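Neuroglobin (Symsagittifera roscoffensis, PDB 4B4Y) probably binds oxygen reversibly at a heme iron, as a neuroglobin of the globin family in a marine acoel worm. Local coordinates at residues 35-38 with 39-43; 26-29 with 30-33; 132-135 with 136-139. All coordinates share one frame; numbering follows the deposited sequence.

Contact 1. Residues 35-38 with 39-43. With HEM (protoporphyrin IX containing Fe), chain B.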
ATOM      1  N   VAL A  35      -3.812   5.190  18.237  1.00 25.60           N
ATOM      2  CA  VAL A  35      -3.387   6.358  17.534  1.00 24.65           C
ATOM      3  C   VAL A  35      -3.966   6.425  16.112  1.00 26.16           C
ATOM      4  O   VAL A  35      -4.462   7.484  15.680  1.00 25.30           O
ATOM      5  CB  VAL A  35      -1.842   6.439  17.420  1.00 24.31           C
ATOM      6  CG1 VAL A  35      -1.407   7.567  16.441  1.00 18.87           C
ATOM      7  CG2 VAL A  35      -1.211   6.618  18.819  1.00 24.28           C
ATOM      8  N   LEU A  36      -3.827   5.326  15.361  1.00 26.63           N
ATOM      9  CA  LEU A  36      -4.247   5.329  13.963  1.00 25.64           C
ATOM     10  C   LEU A  36      -5.820   5.452  13.897  1.00 25.53           C
ATOM     11  O   LEU A  36      -6.363   6.091  12.985  1.00 24.13           O
ATOM     12  CB  LEU A  36      -3.775   3.971  13.312  1.00 26.26           C
ATOM     13  CG  LEU A  36      -4.054   3.765  11.796  1.00 28.48           C
ATOM     14  CD1 LEU A  36      -3.434   4.877  11.025  1.00 23.57           C
ATOM     15  CD2 LEU A  36      -3.497   2.323  11.282  1.00 18.52           C
ATOM     16  N   GLN A  37      -6.516   4.799  14.832  1.00 24.51           N
ATOM     17  CA  GLN A  37      -7.952   4.855  14.871  1.00 27.16           C
ATOM     18  C   GLN A  37      -8.427   6.320  15.168  1.00 27.88           C
ATOM     19  O   GLN A  37      -9.312   6.855  14.475  1.00 28.20           O
ATOM     20  CB  GLN A  37      -8.508   3.917  15.963  1.00 26.86           C
ATOM     21  CG  GLN A  37     -10.045   4.003  15.969  1.00 29.65           C
ATOM     22  CD  GLN A  37     -10.694   3.259  17.163  1.00 33.03           C
ATOM     23  OE1 GLN A  37     -10.186   2.194  17.620  1.00 32.02           O
ATOM     24  NE2 GLN A  37     -11.849   3.810  17.662  1.00 29.46           N
ATOM     25  N   GLN A  38      -7.798   6.988  16.124  1.00 27.19           N
ATOM     26  CA  GLN A  38      -8.219   8.370  16.436  1.00 27.45           C
ATOM     27  C   GLN A  38      -7.864   9.232  15.220  1.00 27.65           C
ATOM     28  O   GLN A  38      -8.631  10.141  14.858  1.00 26.17           O
ATOM     29  CB  GLN A  38      -7.444   8.880  17.654  1.00 26.75           C
ATOM     30  CG  GLN A  38      -7.907  10.326  18.133  1.00 32.60           C
ATOM     31  CD  GLN A  38      -6.891  11.011  19.114  1.00 38.17           C
ATOM     32  OE1 GLN A  38      -5.883  10.373  19.550  1.00 36.78           O
ATOM     33  NE2 GLN A  38      -7.145  12.317  19.449  1.00 31.63           N
ATOM     34  N   PHE A  39      -6.666   9.015  14.632  1.00 25.59           N
ATOM     35  CA  PHE A  39      -6.233   9.822  13.468  1.00 25.44           C
ATOM     36  C   PHE A  39      -7.279   9.741  12.326  1.00 26.68           C
ATOM     37  O   PHE A  39      -7.605  10.766  11.689  1.00 26.60           O
ATOM     38  CB  PHE A  39      -4.917   9.283  12.954  1.00 25.05           C
ATOM     39  CG  PHE A  39      -4.325  10.030  11.779  1.00 23.41           C
ATOM     40  CD1 PHE A  39      -4.133  11.371  11.804  1.00 25.02           C
ATOM     41  CD2 PHE A  39      -3.907   9.326  10.653  1.00 23.60           C
ATOM     42  CE1 PHE A  39      -3.531  12.048  10.692  1.00 21.96           C
ATOM     43  CE2 PHE A  39      -3.297   9.949   9.584  1.00 25.42           C
ATOM     44  CZ  PHE A  39      -3.116  11.294   9.568  1.00 23.28           C
ATOM     45  N   MET A  40      -7.774   8.533  12.074  1.00 25.29           N
ATOM     46  CA  MET A  40      -8.751   8.299  11.019  1.00 26.19           C
ATOM     47  C   MET A  40     -10.161   8.850  11.404  1.00 26.16           C
ATOM     48  O   MET A  40     -10.849   9.315  10.540  1.00 23.88           O
ATOM     49  CB  MET A  40      -8.810   6.776  10.662  1.00 24.48           C
ATOM     50  CG  MET A  40      -7.444   6.266  10.007  1.00 23.98           C
ATOM     51  SD  MET A  40      -7.582   4.478   9.631  1.00 27.16           S
ATOM     52  CE  MET A  40      -8.597   4.569   8.086  1.00 29.45           C
ATOM     53  N   GLU A  41     -10.547   8.790  12.682  1.00 25.09           N
ATOM     54  CA  GLU A  41     -11.774   9.452  13.154  1.00 26.06           C
ATOM     55  C   GLU A  41     -11.783  10.946  12.962  1.00 25.24           C
ATOM     56  O   GLU A  41     -12.795  11.543  12.469  1.00 27.01           O
ATOM     57  CB  GLU A  41     -12.048   9.078  14.617  1.00 27.21           C
ATOM     58  CG  GLU A  41     -12.406   7.604  14.735  1.00 28.05           C
ATOM     59  CD  GLU A  41     -12.549   7.155  16.145  1.00 30.01           C
ATOM     60  OE1 GLU A  41     -11.951   7.850  17.014  1.00 31.93           O
ATOM     61  OE2 GLU A  41     -13.199   6.070  16.373  1.00 31.69           O
ATOM     62  N   GLU A  42     -10.667  11.583  13.254  1.00 23.77           N
ATOM     63  CA  GLU A  42     -10.609  13.047  13.231  1.00 22.04           C
ATOM     64  C   GLU A  42     -10.273  13.586  11.878  1.00 25.04           C
ATOM     65  O   GLU A  42     -10.585  14.808  11.560  1.00 25.85           O
ATOM     66  CB  GLU A  42      -9.631  13.578  14.318  1.00 22.98           C
ATOM     67  CG  GLU A  42      -9.944  13.083  15.792  1.00 20.94           C
ATOM     68  CD  GLU A  42      -8.928  13.584  16.858  1.00 25.98           C
ATOM     69  OE1 GLU A  42      -7.811  14.107  16.516  1.00 23.83           O
ATOM     70  OE2 GLU A  42      -9.278  13.562  18.070  1.00 20.80           O
ATOM     71  N   ASN A  43      -9.672  12.744  11.013  1.00 25.30           N
ATOM     72  CA  ASN A  43      -9.253  13.272   9.664  1.00 26.57           C
ATOM     73  C   ASN A  43      -9.788  12.333   8.577  1.00 28.65           C
ATOM     74  O   ASN A  43      -9.076  11.388   8.113  1.00 27.70           O
ATOM     75  CB  ASN A  43      -7.767  13.335   9.588  1.00 25.58           C
ATOM     76  CG  ASN A  43      -7.173  14.190  10.741  1.00 26.37           C
ATOM     77  OD1 ASN A  43      -7.068  15.417  10.635  1.00 23.03           O
ATOM     78  ND2 ASN A  43      -6.822  13.519  11.854  1.00 26.37           N
TER
HETATM   79  CHA HEM B1155       3.056   4.430   4.514  1.00 25.51           C
HETATM   80  CHB HEM B1155       5.165   5.564   8.684  1.00 29.69           C
HETATM   81  CHC HEM B1155       2.907   9.904   8.532  1.00 28.89           C
HETATM   82  CHD HEM B1155       0.049   8.270   5.036  1.00 27.79           C
HETATM   83  C1A HEM B1155       3.837   4.359   5.642  1.00 29.66           C
HETATM   84  C2A HEM B1155       4.798   3.350   5.946  1.00 32.45           C
HETATM   85  C3A HEM B1155       5.367   3.651   7.088  1.00 29.74           C
HETATM   86  C4A HEM B1155       4.840   4.890   7.516  1.00 28.57           C
HETATM   87  CMA HEM B1155       6.496   2.873   7.848  1.00 26.43           C
HETATM   88  CAA HEM B1155       5.075   2.112   5.027  1.00 33.92           C
HETATM   89  CBA HEM B1155       4.272   0.948   5.563  1.00 38.06           C
HETATM   90  CGA HEM B1155       4.248  -0.222   4.602  1.00 48.41           C
HETATM   91  O1A HEM B1155       5.242  -0.608   3.999  1.00 45.29           O
HETATM   92  O2A HEM B1155       3.160  -0.806   4.411  1.00 60.68           O
HETATM   93  C1B HEM B1155       4.778   6.881   9.015  1.00 30.11           C
HETATM   94  C2B HEM B1155       5.300   7.698  10.099  1.00 31.18           C
HETATM   95  C3B HEM B1155       4.720   8.885  10.045  1.00 32.13           C
HETATM   96  C4B HEM B1155       3.761   8.857   8.954  1.00 31.97           C
HETATM   97  CMB HEM B1155       6.398   7.197  11.076  1.00 26.60           C
HETATM   98  CAB HEM B1155       4.920  10.066  11.017  1.00 31.51           C
HETATM   99  CBB HEM B1155       6.073  10.743  11.009  1.00 30.77           C
HETATM  100  C1C HEM B1155       1.874   9.795   7.626  1.00 29.04           C
HETATM  101  C2C HEM B1155       0.711  10.693   7.491  1.00 30.54           C
HETATM  102  C3C HEM B1155      -0.112  10.189   6.593  1.00 27.95           C
HETATM  103  C4C HEM B1155       0.516   8.999   6.098  1.00 30.45           C
HETATM  104  CMC HEM B1155       0.444  11.965   8.337  1.00 22.81           C
HETATM  105  CAC HEM B1155      -1.468  10.823   6.097  1.00 27.14           C
HETATM  106  CBC HEM B1155      -2.448   9.986   5.740  1.00 26.31           C
HETATM  107  C1D HEM B1155       0.685   7.205   4.424  1.00 35.05           C
HETATM  108  C2D HEM B1155       0.375   6.616   3.111  1.00 35.75           C
HETATM  109  C3D HEM B1155       1.316   5.479   3.039  1.00 38.03           C
HETATM  110  C4D HEM B1155       2.082   5.396   4.261  1.00 30.58           C
HETATM  111  CMD HEM B1155      -0.698   6.967   2.075  1.00 37.38           C
HETATM  112  CAD HEM B1155       1.390   4.398   1.963  1.00 32.85           C
HETATM  113  CBD HEM B1155       0.471   4.125   3.210  1.00 40.55           C
HETATM  114  CGD HEM B1155      -0.028   2.844   2.897  1.00 48.07           C
HETATM  115  O1D HEM B1155      -0.994   2.484   3.600  1.00 44.85           O
HETATM  116  O2D HEM B1155       0.597   2.347   1.899  1.00 52.62           O
HETATM  117  NA  HEM B1155       3.907   5.280   6.612  1.00 29.35           N
HETATM  118  NB  HEM B1155       3.876   7.626   8.360  1.00 31.22           N
HETATM  119  NC  HEM B1155       1.702   8.773   6.777  1.00 28.10           N
HETATM  120  ND  HEM B1155       1.738   6.491   4.986  1.00 32.39           N
HETATM  121 FE   HEM B1155       2.820   7.021   6.628  1.00 25.56          FE
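Gln38 turns CG trans to its backbone N (chi1 -176°) and runs on extended, while Glu42, one turn later, keeps CG beside its own N (chi1 -55°); Gln37 and Glu41 repeat the arrangement one residue earlier. Gln38 NE2 thus donates to Glu42 OE2 at 2.8 Å, and Gln37 NE2 to Glu41 OE2 at 2.9 Å. Each donor bond lies in its own amide plane but arrives from above the carboxylate, the flat groups of Gln37 and Glu41 being turned 85° apart. The other end of the Gln37 amide, OE1, accepts from Arg63, so both ends are held and the amide is unlikely to flip. At Gln37 a long neutral amide suits the place, giving to an acid with NE2 and accepting from a base with OE1; Gln38 gives to its acid in the same way.

These i to i+4 pairs decorate the outer side of the last turns of helix 28-42, the B helix of the globin fold, whose inner side is apolar and faces the heme pocket. There the CZ of Phe39 comes within 3.8 Å of the heme methyl CMC, and the heme atom CAC lies at the ring's edge, in its plane. Leu36 CD1 also sits near that plane, at 4.5 Å from Phe39 CD2, while Leu36 CG packs 4.2 Å from the sulfur SD of Met40. Leu36 reaches further to His71 and Phe50 of the oxygen pocket, a place for a branched apolar chain. At the helix end Asn43 leaves helical geometry, yet its ND2 donates to Phe39 O at 2.9 Å, in the carbonyl plane and on a lone pair; a weak bond from Asn43 N reaches the same oxygen.

Contact 2. Residues 26-29 with 30-33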
ATOM      1  N   PRO A  26       4.478  -2.806  27.297  1.00 30.11           N
ATOM      2  CA  PRO A  26       3.584  -3.961  27.492  1.00 30.67           C
ATOM      3  C   PRO A  26       2.301  -3.903  26.647  1.00 32.76           C
ATOM      4  O   PRO A  26       1.698  -4.962  26.391  1.00 33.53           O
ATOM      5  CB  PRO A  26       3.177  -3.893  29.000  1.00 29.24           C
ATOM      6  CG  PRO A  26       4.225  -3.010  29.663  1.00 30.76           C
ATOM      7  CD  PRO A  26       4.768  -2.061  28.549  1.00 30.57           C
ATOM      8  N   ASN A  27       1.867  -2.699  26.234  1.00 33.45           N
ATOM      9  CA  ASN A  27       0.630  -2.608  25.403  1.00 34.61           C
ATOM     10  C   ASN A  27       0.920  -1.883  24.106  1.00 32.98           C
ATOM     11  O   ASN A  27       0.025  -1.254  23.539  1.00 31.27           O
ATOM     12  CB  ASN A  27      -0.462  -1.816  26.147  1.00 35.10           C
ATOM     13  CG  ASN A  27      -0.723  -2.361  27.533  1.00 39.72           C
ATOM     14  OD1 ASN A  27      -0.435  -1.674  28.569  1.00 41.90           O
ATOM     15  ND2 ASN A  27      -1.203  -3.614  27.585  1.00 34.46           N
ATOM     16  N   TYR A  28       2.166  -1.956  23.641  1.00 32.56           N
ATOM     17  CA  TYR A  28       2.621  -1.128  22.488  1.00 32.36           C
ATOM     18  C   TYR A  28       1.731  -1.227  21.217  1.00 32.62           C
ATOM     19  O   TYR A  28       1.429  -0.190  20.596  1.00 29.90           O
ATOM     20  CB  TYR A  28       4.131  -1.331  22.147  1.00 32.25           C
ATOM     21  CG  TYR A  28       4.657  -0.299  21.166  1.00 29.50           C
ATOM     22  CD1 TYR A  28       4.999   1.001  21.572  1.00 22.77           C
ATOM     23  CD2 TYR A  28       4.859  -0.637  19.851  1.00 28.64           C
ATOM     24  CE1 TYR A  28       5.477   1.944  20.676  1.00 25.40           C
ATOM     25  CE2 TYR A  28       5.334   0.316  18.927  1.00 27.60           C
ATOM     26  CZ  TYR A  28       5.650   1.585  19.348  1.00 26.66           C
ATOM     27  OH  TYR A  28       6.142   2.470  18.420  1.00 27.40           O
ATOM     28  N   ASP A  29       1.266  -2.433  20.869  1.00 32.24           N
ATOM     29  CA  ASP A  29       0.498  -2.581  19.651  1.00 33.27           C
ATOM     30  C   ASP A  29      -0.882  -1.933  19.784  1.00 32.50           C
ATOM     31  O   ASP A  29      -1.387  -1.390  18.785  1.00 31.82           O
ATOM     32  CB  ASP A  29       0.292  -4.077  19.234  1.00 34.21           C
ATOM     33  CG  ASP A  29       1.675  -4.799  18.790  1.00 39.50           C
ATOM     34  OD1 ASP A  29       2.714  -4.112  18.576  1.00 38.39           O
ATOM     35  OD2 ASP A  29       1.659  -6.045  18.646  1.00 38.96           O
ATOM     36  N   ASP A  30      -1.554  -2.176  20.917  1.00 31.26           N
ATOM     37  CA  ASP A  30      -2.807  -1.498  21.271  1.00 32.31           C
ATOM     38  C   ASP A  30      -2.638   0.062  21.188  1.00 29.44           C
ATOM     39  O   ASP A  30      -3.481   0.735  20.582  1.00 31.80           O
ATOM     40  CB  ASP A  30      -3.263  -1.910  22.680  1.00 33.66           C
ATOM     41  CG  ASP A  30      -3.702  -3.399  22.761  1.00 42.78           C
ATOM     42  OD1 ASP A  30      -4.034  -4.016  21.701  1.00 42.70           O
ATOM     43  OD2 ASP A  30      -3.675  -3.959  23.912  1.00 54.56           O
ATOM     44  N   PHE A  31      -1.529   0.573  21.699  1.00 26.65           N
ATOM     45  CA  PHE A  31      -1.253   2.008  21.751  1.00 26.71           C
ATOM     46  C   PHE A  31      -1.197   2.559  20.303  1.00 26.60           C
ATOM     47  O   PHE A  31      -1.855   3.572  20.003  1.00 26.61           O
ATOM     48  CB  PHE A  31       0.024   2.320  22.557  1.00 22.88           C
ATOM     49  CG  PHE A  31       0.746   3.587  22.135  1.00 25.81           C
ATOM     50  CD1 PHE A  31       0.311   4.888  22.536  1.00 24.10           C
ATOM     51  CD2 PHE A  31       1.871   3.505  21.370  1.00 22.28           C
ATOM     52  CE1 PHE A  31       1.005   6.059  22.126  1.00 21.50           C
ATOM     53  CE2 PHE A  31       2.536   4.641  20.963  1.00 21.41           C
ATOM     54  CZ  PHE A  31       2.105   5.915  21.343  1.00 26.31           C
ATOM     55  N   VAL A  32      -0.454   1.903  19.420  1.00 25.78           N
ATOM     56  CA  VAL A  32      -0.292   2.395  18.099  1.00 25.12           C
ATOM     57  C   VAL A  32      -1.659   2.286  17.315  1.00 25.77           C
ATOM     58  O   VAL A  32      -1.946   3.137  16.537  1.00 26.71           O
ATOM     59  CB  VAL A  32       0.863   1.646  17.307  1.00 25.67           C
ATOM     60  CG1 VAL A  32       1.035   2.240  15.830  1.00 19.47           C
ATOM     61  CG2 VAL A  32       2.194   1.820  17.990  1.00 24.54           C
ATOM     62  N   GLU A  33      -2.469   1.251  17.507  1.00 26.28           N
ATOM     63  CA  GLU A  33      -3.775   1.109  16.863  1.00 26.63           C
ATOM     64  C   GLU A  33      -4.788   2.204  17.400  1.00 27.96           C
ATOM     65  O   GLU A  33      -5.527   2.812  16.612  1.00 27.42           O
ATOM     66  CB  GLU A  33      -4.327  -0.297  17.143  1.00 28.41           C
ATOM     67  CG  GLU A  33      -3.619  -1.402  16.252  1.00 27.82           C
ATOM     68  CD  GLU A  33      -4.231  -2.794  16.384  1.00 36.58           C
ATOM     69  OE1 GLU A  33      -5.304  -2.964  17.042  1.00 38.85           O
ATOM     70  OE2 GLU A  33      -3.578  -3.750  15.888  1.00 38.36           O
TER
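Tyr28 lays its ring against Phe31 and Val32, the residues three and four places further along the first turn of helix 28-42. From CB, with CG trans to the backbone N (chi1 -169°), the side chain swings out beside its own carbonyl carbon and alongside the turn that follows. On one border of the ring CD1 and CE1 meet Phe31, CE1 standing 4.0 Å from Phe31 CD2. The two aromatic planes make 45° at a centroid separation of 5.8 Å, neither stacked nor edge-to-face. On the other border CD2 touches Val32 CG2 lightly, and CE2 approaches the same methyl to 3.6 Å. CZ follows at 3.7 Å from Val32 CG2, so this methyl lies over one face of the ring, off-centre, in a CH-pi contact 24° from the ring normal. The hydroxyl at the tip is hydrogen-bonded to Gly76 O of helix 66-83, tying the B helix to the E helix of the globin fold.

Beneath the ring the backbone is regular: Phe31 N donates to Asn27 O at 3.0 Å and Val32 N to Tyr28 O at 3.1 Å. Tyr28 O also lies in the plane of the Phe31 ring, at its edge. Asn27 holds the N-cap position, although its side chain makes no capping bond. Phe31, buried against Gln123 and Val124 of helix 111-127, is purely apolar; Tyr28, partly exposed, needs a polar tip for its carbonyl partner. On the outer side Asp29 and Asp30 stand at the start of the helix, Asp29 with a long, weak ion pair to Lys73. Acids placed here, close to the amino end, would be expected to interact favourably with the helix dipole, while Tyr28 and Phe31 contribute apolar surface toward helices 66-83 and 111-127.

Contact 3. Residues 132-135 with 136-139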
ATOM      1  N   LYS A 132       3.335  11.451  36.386  1.00 38.40           N
ATOM      2  CA  LYS A 132       4.528  11.506  35.559  1.00 38.69           C
ATOM      3  C   LYS A 132       4.493  12.429  34.360  1.00 37.61           C
ATOM      4  O   LYS A 132       5.536  12.791  33.862  1.00 38.80           O
ATOM      5  CB  LYS A 132       4.841  10.096  35.061  1.00 40.13           C
ATOM      6  CG  LYS A 132       5.274   9.112  36.242  1.00 45.35           C
ATOM      7  CD  LYS A 132       6.783   9.246  36.442  1.00 54.68           C
ATOM      8  CE  LYS A 132       7.318   8.251  37.500  1.00 60.68           C
ATOM      9  NZ  LYS A 132       8.237   8.976  38.456  1.00 63.78           N
ATOM     10  N   TRP A 133       3.332  12.800  33.836  1.00 35.07           N
ATOM     11  CA  TRP A 133       3.358  13.607  32.600  1.00 32.98           C
ATOM     12  C   TRP A 133       3.749  15.031  32.941  1.00 32.45           C
ATOM     13  O   TRP A 133       3.370  15.522  33.990  1.00 33.10           O
ATOM     14  CB  TRP A 133       1.981  13.513  31.876  1.00 31.70           C
ATOM     15  CG  TRP A 133       2.032  14.243  30.555  1.00 33.33           C
ATOM     16  CD1 TRP A 133       1.394  15.411  30.249  1.00 29.76           C
ATOM     17  CD2 TRP A 133       2.782  13.881  29.391  1.00 29.10           C
ATOM     18  NE1 TRP A 133       1.666  15.773  28.976  1.00 32.24           N
ATOM     19  CE2 TRP A 133       2.519  14.851  28.417  1.00 29.73           C
ATOM     20  CE3 TRP A 133       3.555  12.778  29.051  1.00 26.68           C
ATOM     21  CZ2 TRP A 133       3.061  14.791  27.103  1.00 24.48           C
ATOM     22  CZ3 TRP A 133       4.115  12.728  27.814  1.00 26.69           C
ATOM     23  CH2 TRP A 133       3.879  13.758  26.831  1.00 25.20           C
ATOM     24  N   SER A 134       4.471  15.745  32.084  1.00 31.58           N
ATOM     25  CA  SER A 134       4.918  17.046  32.497  1.00 31.70           C
ATOM     26  C   SER A 134       5.149  17.844  31.255  1.00 31.78           C
ATOM     27  O   SER A 134       5.273  17.287  30.159  1.00 32.69           O
ATOM     28  CB  SER A 134       6.295  16.915  33.265  1.00 32.76           C
ATOM     29  OG  SER A 134       7.313  16.548  32.320  1.00 34.02           O
ATOM     30  N   GLU A 135       5.322  19.136  31.419  1.00 32.03           N
ATOM     31  CA  GLU A 135       5.652  19.998  30.316  1.00 33.96           C
ATOM     32  C   GLU A 135       6.919  19.578  29.568  1.00 35.32           C
ATOM     33  O   GLU A 135       6.966  19.662  28.295  1.00 35.90           O
ATOM     34  CB  GLU A 135       5.821  21.461  30.793  1.00 34.12           C
ATOM     35  CG  GLU A 135       6.133  22.449  29.618  1.00 40.01           C
ATOM     36  CD  GLU A 135       6.358  23.956  30.049  1.00 45.16           C
ATOM     37  OE1 GLU A 135       6.366  24.342  31.247  1.00 45.83           O
ATOM     38  OE2 GLU A 135       6.545  24.753  29.141  1.00 48.24           O
ATOM     39  N   GLU A 136       7.959  19.193  30.329  1.00 34.10           N
ATOM     40  CA  GLU A 136       9.238  18.742  29.742  1.00 34.31           C
ATOM     41  C   GLU A 136       9.045  17.471  28.950  1.00 31.09           C
ATOM     42  O   GLU A 136       9.643  17.338  27.929  1.00 29.42           O
ATOM     43  CB  GLU A 136      10.331  18.445  30.841  1.00 36.28           C
ATOM     44  CG  GLU A 136      10.848  19.710  31.533  1.00 46.17           C
ATOM     45  CD  GLU A 136       9.980  20.220  32.770  1.00 57.96           C
ATOM     46  OE1 GLU A 136       8.954  19.589  33.213  1.00 57.62           O
ATOM     47  OE2 GLU A 136      10.362  21.313  33.283  1.00 62.56           O
ATOM     48  N   LYS A 137       8.240  16.540  29.439  1.00 29.96           N
ATOM     49  CA  LYS A 137       7.950  15.355  28.611  1.00 32.01           C
ATOM     50  C   LYS A 137       7.213  15.770  27.332  1.00 32.38           C
ATOM     51  O   LYS A 137       7.563  15.308  26.208  1.00 32.69           O
ATOM     52  CB  LYS A 137       7.111  14.308  29.344  1.00 31.35           C
ATOM     53  CG  LYS A 137       7.899  13.412  30.303  1.00 32.42           C
ATOM     54  CD  LYS A 137       6.999  12.382  30.960  1.00 39.50           C
ATOM     55  CE  LYS A 137       7.706  11.591  32.122  1.00 36.28           C
ATOM     56  NZ  LYS A 137       8.543  10.761  31.255  1.00 42.09           N
ATOM     57  N   LYS A 138       6.255  16.692  27.491  1.00 32.39           N
ATOM     58  CA  LYS A 138       5.476  17.122  26.314  1.00 32.34           C
ATOM     59  C   LYS A 138       6.429  17.620  25.248  1.00 31.71           C
ATOM     60  O   LYS A 138       6.347  17.179  24.094  1.00 31.00           O
ATOM     61  CB  LYS A 138       4.393  18.185  26.642  1.00 31.11           C
ATOM     62  CG  LYS A 138       3.793  18.763  25.366  1.00 32.46           C
ATOM     63  CD  LYS A 138       2.643  19.776  25.606  1.00 33.73           C
ATOM     64  CE  LYS A 138       3.088  20.945  26.491  1.00 33.36           C
ATOM     65  NZ  LYS A 138       2.445  22.204  26.155  1.00 34.28           N
ATOM     66  N   GLU A 139       7.378  18.483  25.631  1.00 31.90           N
ATOM     67  CA  GLU A 139       8.344  19.044  24.671  1.00 31.78           C
ATOM     68  C   GLU A 139       9.287  17.953  24.154  1.00 32.27           C
ATOM     69  O   GLU A 139       9.672  17.991  22.975  1.00 33.94           O
ATOM     70  CB  GLU A 139       9.282  20.106  25.345  1.00 34.09           C
ATOM     71  CG  GLU A 139       8.850  21.512  25.467  0.50 37.36           C
ATOM     72  CD  GLU A 139      10.023  22.423  25.956  0.50 47.40           C
ATOM     73  OE1 GLU A 139      11.155  22.418  25.337  0.50 45.86           O
ATOM     74  OE2 GLU A 139       9.785  23.143  26.964  0.50 47.65           O
TER
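One face of the Trp133 indole carries the start of the following helix: Lys137 CB lies 3.7 Å above the ring plane and Lys138 N above the same face, both toward the rim. The first is a CH-pi contact, CB standing 4.0 Å from the centroid of the six-membered ring. Beside it, Trp133 CZ2 comes within 3.4 Å of Lys138 CA in an oblique approach. A tryptophan suits this spot, being broad enough to underlie two successive residues. With an alanine here, the Lys137 methylene and the Lys138 backbone would probably lose the flat surface they rest on, and Trp141, whose ring meets the indole, would be left without its partner.

Ser134 is the N-cap of helix 135-153, the H helix of the globin fold. Its chi1 of 70° puts OG between the backbone N and the carbonyl carbon, where it accepts from Lys137 N at 3.0 Å in a nearly straight capping bond. A short hydroxyl side chain is well fitted to reach this amide of the first turn, and Lys138 N donates to Ser134 O at 2.9 Å. Further out, Glu135 OE2 and Glu139 OE2 are 4.2 Å apart, a like-charge pair on the exposed surface.

Lys137 runs its methylenes back past the Lys132 carbonyl and ends in salt bridges from NZ to Asp20 and Glu19. The start of the H helix is thereby tied to helix 11-24, while Trp133 packs on Val124 and Val125 of helix 111-127, across the turn between the G and H helices.

Contacts 1 and 2 follow each other on helix 28-42, their centres 15 Å apart, and both are partly buried; contact 3 is a surface contact at the start of helix 135-153, about 9 Å from contact 2 at the nearest atoms. Of the three, contact 1 reaches the heme, combining an apolar pocket side with amide-carboxylate pairs outside. Contact 2 lies at the opening of the same helix and relies on aromatic and methyl packing. Contact 3 likewise sets an aromatic against a first turn, but from the loop before the helix, and adds a serine cap and a lysine bridging to acids. Helix 111-127 touches all three contacts, whereas helix 11-24 meets contact 3.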